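Local coordinates for protein halogenase (Chondromyces crocatus, PDB 3E1T) that is an FAD-dependent halogenase that probably chlorinates an aromatic group in the biosynthesis of chondrochloren, at residues V126-L138 with A144-E156. Residues are numbered along the deposited sequence; the frame is centred on the assembly and turned at random.
Sequences VDVRERHEVIDVL and AVGVRYRNTEGVE. With FAD (flavin-adenine dinucleotide), chain C.
The side chains of D136 and R148 run alongside each other in the same direction on an antiparallel beta hairpin of strands 133-140 and 143-150, part of the small mixed sheet beside the Rossmann-type FAD-binding core. R148 NE donates to D136 OD2 at 3.0 Å, a salt bridge made on the anti side of the carboxylate and somewhat out of its plane, which stands 71° from the guanidinium. With CG anti to the backbone N (chi1 153°), the R148 chain runs past I135 CB before a bend at chi3 brings NE to the acid, while L138 CD2 lies over one guanidinium face. A leucine in place of R148 would probably leave the D136 carboxylate without its charged mate and free to turn.

At this point the strands carry a classic beta bulge: I135 N and D136 N both donate to R148 O, the former at 2.7 Å and the latter at 3.3 Å. A second bulge sets V145 and G146 against L138. On the face that bears V134, V137 and V147, V134 CG1 comes crosswise against V147 CB. V137 CG1 also meets A144 CB, and V137, A144 and V147 rest on I164.

Near the open end, the H132 ring is sandwiched, with N151 CA 3.7 Å over the centre of one face and R129 CB over the opposite one. Y149 runs alongside H132; the two planes are only 23° apart, but the rings are offset so far that little of one lies over the other, and H132 ND1 comes 3.4 Å from Y149 CE1. Beyond it, the R129 guanidinium stands nearly perpendicular to the Y149 ring and bridges to E6. The edge strand reads the adenine of FAD through its backbone: V134 N donates to N1A, and FAD N6A returns a 3.0 Å bond to V134 O.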
ATOM      1  N   VAL A 126       3.337  24.427   1.939  1.00 46.95           N
ATOM      2  CA  VAL A 126       2.407  23.955   0.912  1.00 46.65           C
ATOM      3  C   VAL A 126       1.068  24.660   1.063  1.00 46.54           C
ATOM      4  O   VAL A 126       0.543  24.786   2.170  1.00 46.61           O
ATOM      5  CB  VAL A 126       2.182  22.411   0.954  1.00 46.48           C
ATOM      6  CG1 VAL A 126       1.137  21.995  -0.069  1.00 45.98           C
ATOM      7  CG2 VAL A 126       3.491  21.656   0.715  1.00 46.37           C
ATOM      8  N   ASP A 127       0.534  25.110  -0.068  1.00 46.26           N
ATOM      9  CA  ASP A 127      -0.796  25.696  -0.143  1.00 46.17           C
ATOM     10  C   ASP A 127      -1.842  24.577  -0.173  1.00 45.79           C
ATOM     11  O   ASP A 127      -2.287  24.175  -1.249  1.00 45.89           O
ATOM     12  CB  ASP A 127      -0.882  26.565  -1.411  1.00 46.28           C
ATOM     13  CG  ASP A 127      -2.102  27.469  -1.443  1.00 47.47           C
ATOM     14  OD1 ASP A 127      -3.109  27.206  -0.751  1.00 48.70           O
ATOM     15  OD2 ASP A 127      -2.054  28.462  -2.199  1.00 48.91           O
ATOM     16  N   VAL A 128      -2.241  24.067   0.990  1.00 45.34           N
ATOM     17  CA  VAL A 128      -3.220  22.975   0.993  1.00 44.91           C
ATOM     18  C   VAL A 128      -4.637  23.499   1.192  1.00 45.11           C
ATOM     19  O   VAL A 128      -4.878  24.400   1.995  1.00 45.16           O
ATOM     20  CB  VAL A 128      -2.865  21.778   1.965  1.00 45.00           C
ATOM     21  CG1 VAL A 128      -1.424  21.845   2.435  1.00 43.73           C
ATOM     22  CG2 VAL A 128      -3.828  21.677   3.145  1.00 44.52           C
ATOM     23  N   ARG A 129      -5.567  22.939   0.433  1.00 45.08           N
ATOM     24  CA  ARG A 129      -6.951  23.374   0.477  1.00 45.32           C
ATOM     25  C   ARG A 129      -7.878  22.174   0.508  1.00 45.47           C
ATOM     26  O   ARG A 129      -7.975  21.428  -0.472  1.00 45.24           O
ATOM     27  CB  ARG A 129      -7.249  24.292  -0.715  1.00 45.17           C
ATOM     28  CG  ARG A 129      -6.749  25.714  -0.489  1.00 45.95           C
ATOM     29  CD  ARG A 129      -6.084  26.303  -1.713  1.00 46.76           C
ATOM     30  NE  ARG A 129      -7.059  26.821  -2.661  1.00 46.55           N
ATOM     31  CZ  ARG A 129      -6.800  27.732  -3.597  1.00 46.36           C
ATOM     32  NH1 ARG A 129      -5.577  28.252  -3.725  1.00 45.43           N
ATOM     33  NH2 ARG A 129      -7.775  28.120  -4.405  1.00 46.64           N
ATOM     34  N   GLU A 130      -8.532  21.983   1.655  1.00 45.76           N
ATOM     35  CA  GLU A 130      -9.496  20.906   1.844  1.00 46.53           C
ATOM     36  C   GLU A 130     -10.830  21.289   1.217  1.00 46.87           C
ATOM     37  O   GLU A 130     -10.984  22.414   0.737  1.00 47.40           O
ATOM     38  CB  GLU A 130      -9.640  20.576   3.332  1.00 46.48           C
ATOM     39  CG  GLU A 130      -8.390  19.940   3.930  1.00 46.87           C
ATOM     40  CD  GLU A 130      -8.407  19.870   5.451  1.00 47.38           C
ATOM     41  OE1 GLU A 130      -9.495  19.802   6.059  1.00 49.05           O
ATOM     42  OE2 GLU A 130      -7.312  19.873   6.045  1.00 49.50           O
ATOM     43  N   ARG A 131     -11.782  20.355   1.219  1.00 46.83           N
ATOM     44  CA  ARG A 131     -13.095  20.524   0.570  1.00 47.03           C
ATOM     45  C   ARG A 131     -13.030  20.896  -0.922  1.00 46.59           C
ATOM     46  O   ARG A 131     -13.992  21.447  -1.479  1.00 46.51           O
ATOM     47  CB  ARG A 131     -13.988  21.521   1.339  1.00 47.37           C
ATOM     48  CG  ARG A 131     -14.467  21.053   2.716  1.00 49.65           C
ATOM     49  CD  ARG A 131     -14.889  19.578   2.734  1.00 53.36           C
ATOM     50  NE  ARG A 131     -16.014  19.286   1.844  1.00 55.50           N
ATOM     51  CZ  ARG A 131     -17.244  18.991   2.256  1.00 56.49           C
ATOM     52  NH1 ARG A 131     -17.526  18.941   3.555  1.00 57.28           N
ATOM     53  NH2 ARG A 131     -18.196  18.742   1.362  1.00 56.20           N
ATOM     54  N   HIS A 132     -11.900  20.582  -1.556  1.00 45.76           N
ATOM     55  CA  HIS A 132     -11.662  20.884  -2.962  1.00 45.19           C
ATOM     56  C   HIS A 132     -11.499  19.591  -3.769  1.00 44.68           C
ATOM     57  O   HIS A 132     -10.497  18.872  -3.613  1.00 44.18           O
ATOM     58  CB  HIS A 132     -10.410  21.755  -3.111  1.00 45.53           C
ATOM     59  CG  HIS A 132     -10.589  23.185  -2.681  1.00 47.40           C
ATOM     60  ND1 HIS A 132     -10.140  24.248  -3.438  1.00 48.76           N
ATOM     61  CD2 HIS A 132     -11.148  23.727  -1.571  1.00 48.64           C
ATOM     62  CE1 HIS A 132     -10.415  25.381  -2.815  1.00 49.01           C
ATOM     63  NE2 HIS A 132     -11.027  25.092  -1.679  1.00 49.41           N
ATOM     64  N   GLU A 133     -12.475  19.304  -4.632  1.00 43.79           N
ATOM     65  CA  GLU A 133     -12.454  18.097  -5.466  1.00 43.09           C
ATOM     66  C   GLU A 133     -12.009  18.370  -6.903  1.00 42.23           C
ATOM     67  O   GLU A 133     -12.675  19.099  -7.636  1.00 41.52           O
ATOM     68  CB  GLU A 133     -13.825  17.412  -5.459  1.00 43.16           C
ATOM     69  CG  GLU A 133     -13.903  16.171  -6.340  1.00 43.70           C
ATOM     70  CD  GLU A 133     -15.237  15.442  -6.260  1.00 44.58           C
ATOM     71  OE1 GLU A 133     -16.254  16.052  -5.855  1.00 45.58           O
ATOM     72  OE2 GLU A 133     -15.268  14.248  -6.624  1.00 46.14           O
ATOM     73  N   VAL A 134     -10.888  17.764  -7.302  1.00 41.19           N
ATOM     74  CA  VAL A 134     -10.419  17.826  -8.691  1.00 39.91           C
ATOM     75  C   VAL A 134     -11.339  17.006  -9.596  1.00 39.60           C
ATOM     76  O   VAL A 134     -11.732  15.886  -9.262  1.00 39.44           O
ATOM     77  CB  VAL A 134      -8.946  17.379  -8.832  1.00 39.92           C
ATOM     78  CG1 VAL A 134      -8.511  17.337 -10.302  1.00 39.24           C
ATOM     79  CG2 VAL A 134      -8.043  18.317  -8.063  1.00 39.32           C
ATOM     80  N   ILE A 135     -11.697  17.602 -10.732  1.00 39.03           N
ATOM     81  CA  ILE A 135     -12.688  17.061 -11.649  1.00 38.33           C
ATOM     82  C   ILE A 135     -12.004  16.539 -12.904  1.00 37.56           C
ATOM     83  O   ILE A 135     -12.362  15.485 -13.441  1.00 36.97           O
ATOM     84  CB  ILE A 135     -13.733  18.158 -12.037  1.00 38.83           C
ATOM     85  CG1 ILE A 135     -14.363  18.784 -10.785  1.00 39.66           C
ATOM     86  CG2 ILE A 135     -14.825  17.597 -12.944  1.00 39.91           C
ATOM     87  CD1 ILE A 135     -15.168  17.801  -9.933  1.00 40.79           C
ATOM     88  N   ASP A 136     -11.015  17.293 -13.371  1.00 36.83           N
ATOM     89  CA  ASP A 136     -10.308  16.968 -14.599  1.00 36.26           C
ATOM     90  C   ASP A 136      -8.914  17.523 -14.518  1.00 35.32           C
ATOM     91  O   ASP A 136      -8.699  18.559 -13.893  1.00 35.63           O
ATOM     92  CB  ASP A 136     -11.008  17.615 -15.807  1.00 36.75           C
ATOM     93  CG  ASP A 136     -12.445  17.176 -15.958  1.00 38.37           C
ATOM     94  OD1 ASP A 136     -12.670  16.029 -16.403  1.00 40.94           O
ATOM     95  OD2 ASP A 136     -13.348  17.983 -15.641  1.00 38.96           O
ATOM     96  N   VAL A 137      -7.974  16.833 -15.154  1.00 34.29           N
ATOM     97  CA  VAL A 137      -6.662  17.391 -15.471  1.00 33.60           C
ATOM     98  C   VAL A 137      -6.731  17.977 -16.893  1.00 33.45           C
ATOM     99  O   VAL A 137      -7.267  17.343 -17.797  1.00 33.02           O
ATOM    100  CB  VAL A 137      -5.537  16.321 -15.396  1.00 33.46           C
ATOM    101  CG1 VAL A 137      -4.197  16.908 -15.821  1.00 32.19           C
ATOM    102  CG2 VAL A 137      -5.428  15.729 -13.974  1.00 32.98           C
ATOM    103  N   LEU A 138      -6.164  19.169 -17.085  1.00 33.43           N
ATOM    104  CA  LEU A 138      -6.251  19.873 -18.369  1.00 33.44           C
ATOM    105  C   LEU A 138      -4.967  19.752 -19.164  1.00 33.63           C
ATOM    106  O   LEU A 138      -3.877  19.850 -18.611  1.00 33.64           O
ATOM    107  CB  LEU A 138      -6.612  21.351 -18.163  1.00 33.47           C
ATOM    108  CG  LEU A 138      -7.841  21.634 -17.292  1.00 33.21           C
ATOM    109  CD1 LEU A 138      -7.991  23.128 -17.004  1.00 33.89           C
ATOM    110  CD2 LEU A 138      -9.108  21.069 -17.907  1.00 33.73           C
ATOM    111  N   ALA A 144       0.173  17.894 -19.577  1.00 38.49           N
ATOM    112  CA  ALA A 144      -0.739  18.276 -18.490  1.00 37.63           C
ATOM    113  C   ALA A 144      -0.356  19.686 -18.071  1.00 37.12           C
ATOM    114  O   ALA A 144       0.822  19.958 -17.852  1.00 36.82           O
ATOM    115  CB  ALA A 144      -0.630  17.318 -17.317  1.00 37.67           C
ATOM    116  N   VAL A 145      -1.336  20.588 -17.995  1.00 36.62           N
ATOM    117  CA  VAL A 145      -1.027  22.008 -17.741  1.00 36.11           C
ATOM    118  C   VAL A 145      -1.810  22.611 -16.592  1.00 36.03           C
ATOM    119  O   VAL A 145      -1.494  23.705 -16.128  1.00 35.77           O
ATOM    120  CB  VAL A 145      -1.163  22.917 -19.015  1.00 36.03           C
ATOM    121  CG1 VAL A 145       0.056  22.774 -19.927  1.00 35.32           C
ATOM    122  CG2 VAL A 145      -2.443  22.646 -19.764  1.00 35.71           C
ATOM    123  N   GLY A 146      -2.835  21.902 -16.140  1.00 36.08           N
ATOM    124  CA  GLY A 146      -3.621  22.368 -15.013  1.00 36.78           C
ATOM    125  C   GLY A 146      -4.703  21.402 -14.615  1.00 37.13           C
ATOM    126  O   GLY A 146      -4.720  20.258 -15.070  1.00 37.33           O
ATOM    127  N   VAL A 147      -5.595  21.862 -13.748  1.00 37.58           N
ATOM    128  CA  VAL A 147      -6.729  21.067 -13.314  1.00 38.72           C
ATOM    129  C   VAL A 147      -8.006  21.905 -13.283  1.00 39.80           C
ATOM    130  O   VAL A 147      -7.943  23.130 -13.153  1.00 39.73           O
ATOM    131  CB  VAL A 147      -6.495  20.434 -11.900  1.00 38.73           C
ATOM    132  CG1 VAL A 147      -5.317  19.451 -11.920  1.00 38.20           C
ATOM    133  CG2 VAL A 147      -6.307  21.515 -10.826  1.00 37.49           C
ATOM    134  N   ARG A 148      -9.154  21.247 -13.428  1.00 41.16           N
ATOM    135  CA  ARG A 148     -10.438  21.843 -13.063  1.00 43.05           C
ATOM    136  C   ARG A 148     -10.879  21.239 -11.741  1.00 43.72           C
ATOM    137  O   ARG A 148     -10.829  20.018 -11.575  1.00 43.89           O
ATOM    138  CB  ARG A 148     -11.515  21.590 -14.131  1.00 42.87           C
ATOM    139  CG  ARG A 148     -12.955  21.589 -13.562  1.00 44.18           C
ATOM    140  CD  ARG A 148     -14.065  21.668 -14.604  1.00 44.79           C
ATOM    141  NE  ARG A 148     -13.785  20.906 -15.820  1.00 49.36           N
ATOM    142  CZ  ARG A 148     -13.360  21.456 -16.950  1.00 50.06           C
ATOM    143  NH1 ARG A 148     -13.169  22.765 -17.012  1.00 51.11           N
ATOM    144  NH2 ARG A 148     -13.123  20.701 -18.010  1.00 51.37           N
ATOM    145  N   TYR A 149     -11.315  22.086 -10.812  1.00 44.76           N
ATOM    146  CA  TYR A 149     -11.815  21.634  -9.513  1.00 46.32           C
ATOM    147  C   TYR A 149     -13.047  22.414  -9.064  1.00 47.32           C
ATOM    148  O   TYR A 149     -13.359  23.455  -9.630  1.00 46.92           O
ATOM    149  CB  TYR A 149     -10.718  21.740  -8.437  1.00 46.46           C
ATOM    150  CG  TYR A 149     -10.245  23.152  -8.130  1.00 46.52           C
ATOM    151  CD1 TYR A 149     -10.759  23.861  -7.046  1.00 46.98           C
ATOM    152  CD2 TYR A 149      -9.268  23.767  -8.914  1.00 47.30           C
ATOM    153  CE1 TYR A 149     -10.321  25.159  -6.755  1.00 47.10           C
ATOM    154  CE2 TYR A 149      -8.820  25.062  -8.636  1.00 47.47           C
ATOM    155  CZ  TYR A 149      -9.349  25.749  -7.555  1.00 47.43           C
ATOM    156  OH  TYR A 149      -8.907  27.025  -7.276  1.00 47.71           O
ATOM    157  N   ARG A 150     -13.732  21.896  -8.045  1.00 48.84           N
ATOM    158  CA  ARG A 150     -14.764  22.649  -7.328  1.00 50.61           C
ATOM    159  C   ARG A 150     -14.210  22.989  -5.951  1.00 51.16           C
ATOM    160  O   ARG A 150     -13.669  22.111  -5.272  1.00 51.18           O
ATOM    161  CB  ARG A 150     -16.049  21.837  -7.153  1.00 50.48           C
ATOM    162  CG  ARG A 150     -16.462  20.984  -8.337  1.00 51.79           C
ATOM    163  CD  ARG A 150     -17.705  20.169  -7.991  1.00 52.20           C
ATOM    164  NE  ARG A 150     -18.924  20.980  -8.047  1.00 55.69           N
ATOM    165  CZ  ARG A 150     -20.091  20.632  -7.506  1.00 57.21           C
ATOM    166  NH1 ARG A 150     -20.217  19.483  -6.849  1.00 58.74           N
ATOM    167  NH2 ARG A 150     -21.140  21.436  -7.621  1.00 58.12           N
ATOM    168  N   ASN A 151     -14.338  24.250  -5.539  1.00 51.85           N
ATOM    169  CA  ASN A 151     -13.892  24.666  -4.208  1.00 52.72           C
ATOM    170  C   ASN A 151     -14.921  24.300  -3.131  1.00 53.50           C
ATOM    171  O   ASN A 151     -15.830  23.513  -3.390  1.00 53.64           O
ATOM    172  CB  ASN A 151     -13.507  26.159  -4.180  1.00 52.38           C
ATOM    173  CG  ASN A 151     -14.706  27.094  -4.303  1.00 52.37           C
ATOM    174  OD1 ASN A 151     -15.858  26.665  -4.280  1.00 51.45           O
ATOM    175  ND2 ASN A 151     -14.428  28.388  -4.419  1.00 51.55           N
ATOM    176  N   THR A 152     -14.773  24.866  -1.935  1.00 54.76           N
ATOM    177  CA  THR A 152     -15.625  24.533  -0.787  1.00 56.03           C
ATOM    178  C   THR A 152     -17.127  24.708  -1.052  1.00 56.73           C
ATOM    179  O   THR A 152     -17.933  23.859  -0.661  1.00 57.11           O
ATOM    180  CB  THR A 152     -15.197  25.326   0.459  1.00 56.13           C
ATOM    181  OG1 THR A 152     -13.791  25.144   0.668  1.00 55.87           O
ATOM    182  CG2 THR A 152     -15.949  24.849   1.684  1.00 56.80           C
ATOM    183  N   GLU A 153     -17.501  25.805  -1.706  1.00 57.51           N
ATOM    184  CA  GLU A 153     -18.861  25.950  -2.241  1.00 58.19           C
ATOM    185  C   GLU A 153     -18.942  25.192  -3.574  1.00 58.29           C
ATOM    186  O   GLU A 153     -17.945  24.616  -4.014  1.00 58.65           O
ATOM    187  CB  GLU A 153     -19.265  27.430  -2.385  1.00 58.39           C
ATOM    188  CG  GLU A 153     -18.197  28.358  -2.981  1.00 59.52           C
ATOM    189  CD  GLU A 153     -17.343  29.080  -1.936  1.00 61.49           C
ATOM    190  OE1 GLU A 153     -17.146  28.549  -0.816  1.00 62.32           O
ATOM    191  OE2 GLU A 153     -16.859  30.192  -2.244  1.00 62.21           O
ATOM    192  N   GLY A 154     -20.107  25.174  -4.216  1.00 58.11           N
ATOM    193  CA  GLY A 154     -20.255  24.437  -5.480  1.00 57.85           C
ATOM    194  C   GLY A 154     -19.465  24.971  -6.672  1.00 57.56           C
ATOM    195  O   GLY A 154     -19.677  24.533  -7.802  1.00 57.86           O
ATOM    196  N   VAL A 155     -18.530  25.883  -6.408  1.00 57.17           N
ATOM    197  CA  VAL A 155     -17.880  26.707  -7.436  1.00 56.69           C
ATOM    198  C   VAL A 155     -16.756  26.002  -8.212  1.00 56.37           C
ATOM    199  O   VAL A 155     -15.794  25.504  -7.624  1.00 56.32           O
ATOM    200  CB  VAL A 155     -17.371  28.052  -6.825  1.00 56.65           C
ATOM    201  CG1 VAL A 155     -16.511  28.832  -7.810  1.00 56.74           C
ATOM    202  CG2 VAL A 155     -18.552  28.905  -6.357  1.00 57.01           C
ATOM    203  N   GLU A 156     -16.885  26.010  -9.540  1.00 55.64           N
ATOM    204  CA  GLU A 156     -15.939  25.386 -10.454  1.00 55.07           C
ATOM    205  C   GLU A 156     -14.828  26.355 -10.880  1.00 54.27           C
ATOM    206  O   GLU A 156     -15.100  27.390 -11.499  1.00 53.96           O
ATOM    207  CB  GLU A 156     -16.698  24.873 -11.678  1.00 55.19           C
ATOM    208  CG  GLU A 156     -15.897  24.000 -12.612  1.00 55.51           C
ATOM    209  CD  GLU A 156     -16.743  23.457 -13.750  1.00 56.20           C
ATOM    210  OE1 GLU A 156     -17.506  22.486 -13.524  1.00 57.64           O
ATOM    211  OE2 GLU A 156     -16.634  23.997 -14.877  1.00 58.13           O
TER
HETATM  212  PA  FAD C 600      -5.136   7.637  -0.096  1.00 27.39           P
HETATM  213  O1A FAD C 600      -4.685   7.327   1.307  1.00 28.07           O
HETATM  214  O2A FAD C 600      -6.325   6.870  -0.562  1.00 26.90           O
HETATM  215  O5B FAD C 600      -5.489   9.213  -0.146  1.00 26.81           O
HETATM  216  C5B FAD C 600      -5.892   9.843  -1.351  1.00 28.95           C
HETATM  217  C4B FAD C 600      -6.609  11.157  -1.023  1.00 31.44           C
HETATM  218  O4B FAD C 600      -7.126  11.757  -2.194  1.00 31.30           O
HETATM  219  C3B FAD C 600      -7.796  10.919  -0.097  1.00 33.36           C
HETATM  220  O3B FAD C 600      -7.635  11.747   1.033  1.00 36.68           O
HETATM  221  C2B FAD C 600      -9.013  11.347  -0.891  1.00 33.90           C
HETATM  222  O2B FAD C 600      -9.908  12.043  -0.070  1.00 31.82           O
HETATM  223  C1B FAD C 600      -8.415  12.259  -1.946  1.00 33.58           C
HETATM  224  N9A FAD C 600      -9.147  12.319  -3.224  1.00 35.59           N
HETATM  225  C8A FAD C 600      -9.792  11.315  -3.902  1.00 35.61           C
HETATM  226  N7A FAD C 600     -10.296  11.840  -5.043  1.00 36.82           N
HETATM  227  C5A FAD C 600      -9.972  13.154  -5.111  1.00 36.30           C
HETATM  228  C6A FAD C 600     -10.234  14.170  -6.043  1.00 35.67           C
HETATM  229  N6A FAD C 600     -11.051  13.971  -7.085  1.00 35.08           N
HETATM  230  N1A FAD C 600      -9.745  15.433  -5.805  1.00 34.72           N
HETATM  231  C2A FAD C 600      -9.041  15.720  -4.664  1.00 35.06           C
HETATM  232  N3A FAD C 600      -8.801  14.716  -3.750  1.00 35.80           N
HETATM  233  C4A FAD C 600      -9.250  13.460  -3.971  1.00 35.76           C
HETATM  234  N1  FAD C 600      -1.258   0.039   3.788  1.00 26.79           N
HETATM  235  C2  FAD C 600      -0.365   0.018   4.823  1.00 27.58           C
HETATM  236  O2  FAD C 600       0.654   0.698   4.721  1.00 27.48           O
HETATM  237  N3  FAD C 600      -0.622  -0.769   5.932  1.00 27.48           N
HETATM  238  C4  FAD C 600      -1.786  -1.528   6.012  1.00 28.11           C
HETATM  239  O4  FAD C 600      -2.029  -2.213   7.007  1.00 28.29           O
HETATM  240  C4X FAD C 600      -2.684  -1.516   4.953  1.00 28.01           C
HETATM  241  N5  FAD C 600      -3.851  -2.255   4.994  1.00 27.79           N
HETATM  242  C5X FAD C 600      -4.732  -2.216   3.930  1.00 27.53           C
HETATM  243  C6  FAD C 600      -5.911  -2.968   3.956  1.00 27.51           C
HETATM  244  C7  FAD C 600      -6.797  -2.922   2.868  1.00 27.65           C
HETATM  245  C7M FAD C 600      -7.938  -3.899   2.817  1.00 25.87           C
HETATM  246  C8  FAD C 600      -6.505  -2.129   1.752  1.00 27.39           C
HETATM  247  C8M FAD C 600      -7.323  -2.208   0.483  1.00 27.78           C
HETATM  248  C9  FAD C 600      -5.336  -1.376   1.739  1.00 27.85           C
HETATM  249  C9A FAD C 600      -4.445  -1.415   2.818  1.00 27.85           C
HETATM  250  N10 FAD C 600      -3.294  -0.651   2.779  1.00 27.92           N
HETATM  251  C10 FAD C 600      -2.410  -0.707   3.836  1.00 27.86           C
HETATM  252  C1' FAD C 600      -3.033   0.305   1.628  1.00 28.31           C
HETATM  253  C2' FAD C 600      -3.291   1.779   1.963  1.00 29.21           C
HETATM  254  O2' FAD C 600      -4.672   1.931   2.217  1.00 28.68           O
HETATM  255  C3' FAD C 600      -2.896   2.688   0.788  1.00 27.50           C
HETATM  256  O3' FAD C 600      -1.767   2.177   0.115  1.00 28.41           O
HETATM  257  C4' FAD C 600      -2.534   4.121   1.176  1.00 28.28           C
HETATM  258  O4' FAD C 600      -3.646   4.740   1.782  1.00 27.62           O
HETATM  259  C5' FAD C 600      -2.142   4.900  -0.081  1.00 26.01           C
HETATM  260  O5' FAD C 600      -2.124   6.272   0.201  1.00 27.86           O
HETATM  261  P   FAD C 600      -2.407   7.363  -0.943  1.00 25.76           P
HETATM  262  O1P FAD C 600      -1.825   8.689  -0.504  1.00 26.39           O
HETATM  263  O2P FAD C 600      -1.795   6.937  -2.240  1.00 22.01           O
HETATM  264  O3P FAD C 600      -3.981   7.358  -1.153  1.00 23.76           O
HETATM  265  O   HOH W   1     -15.708  18.982 -16.023  1.00 61.47           O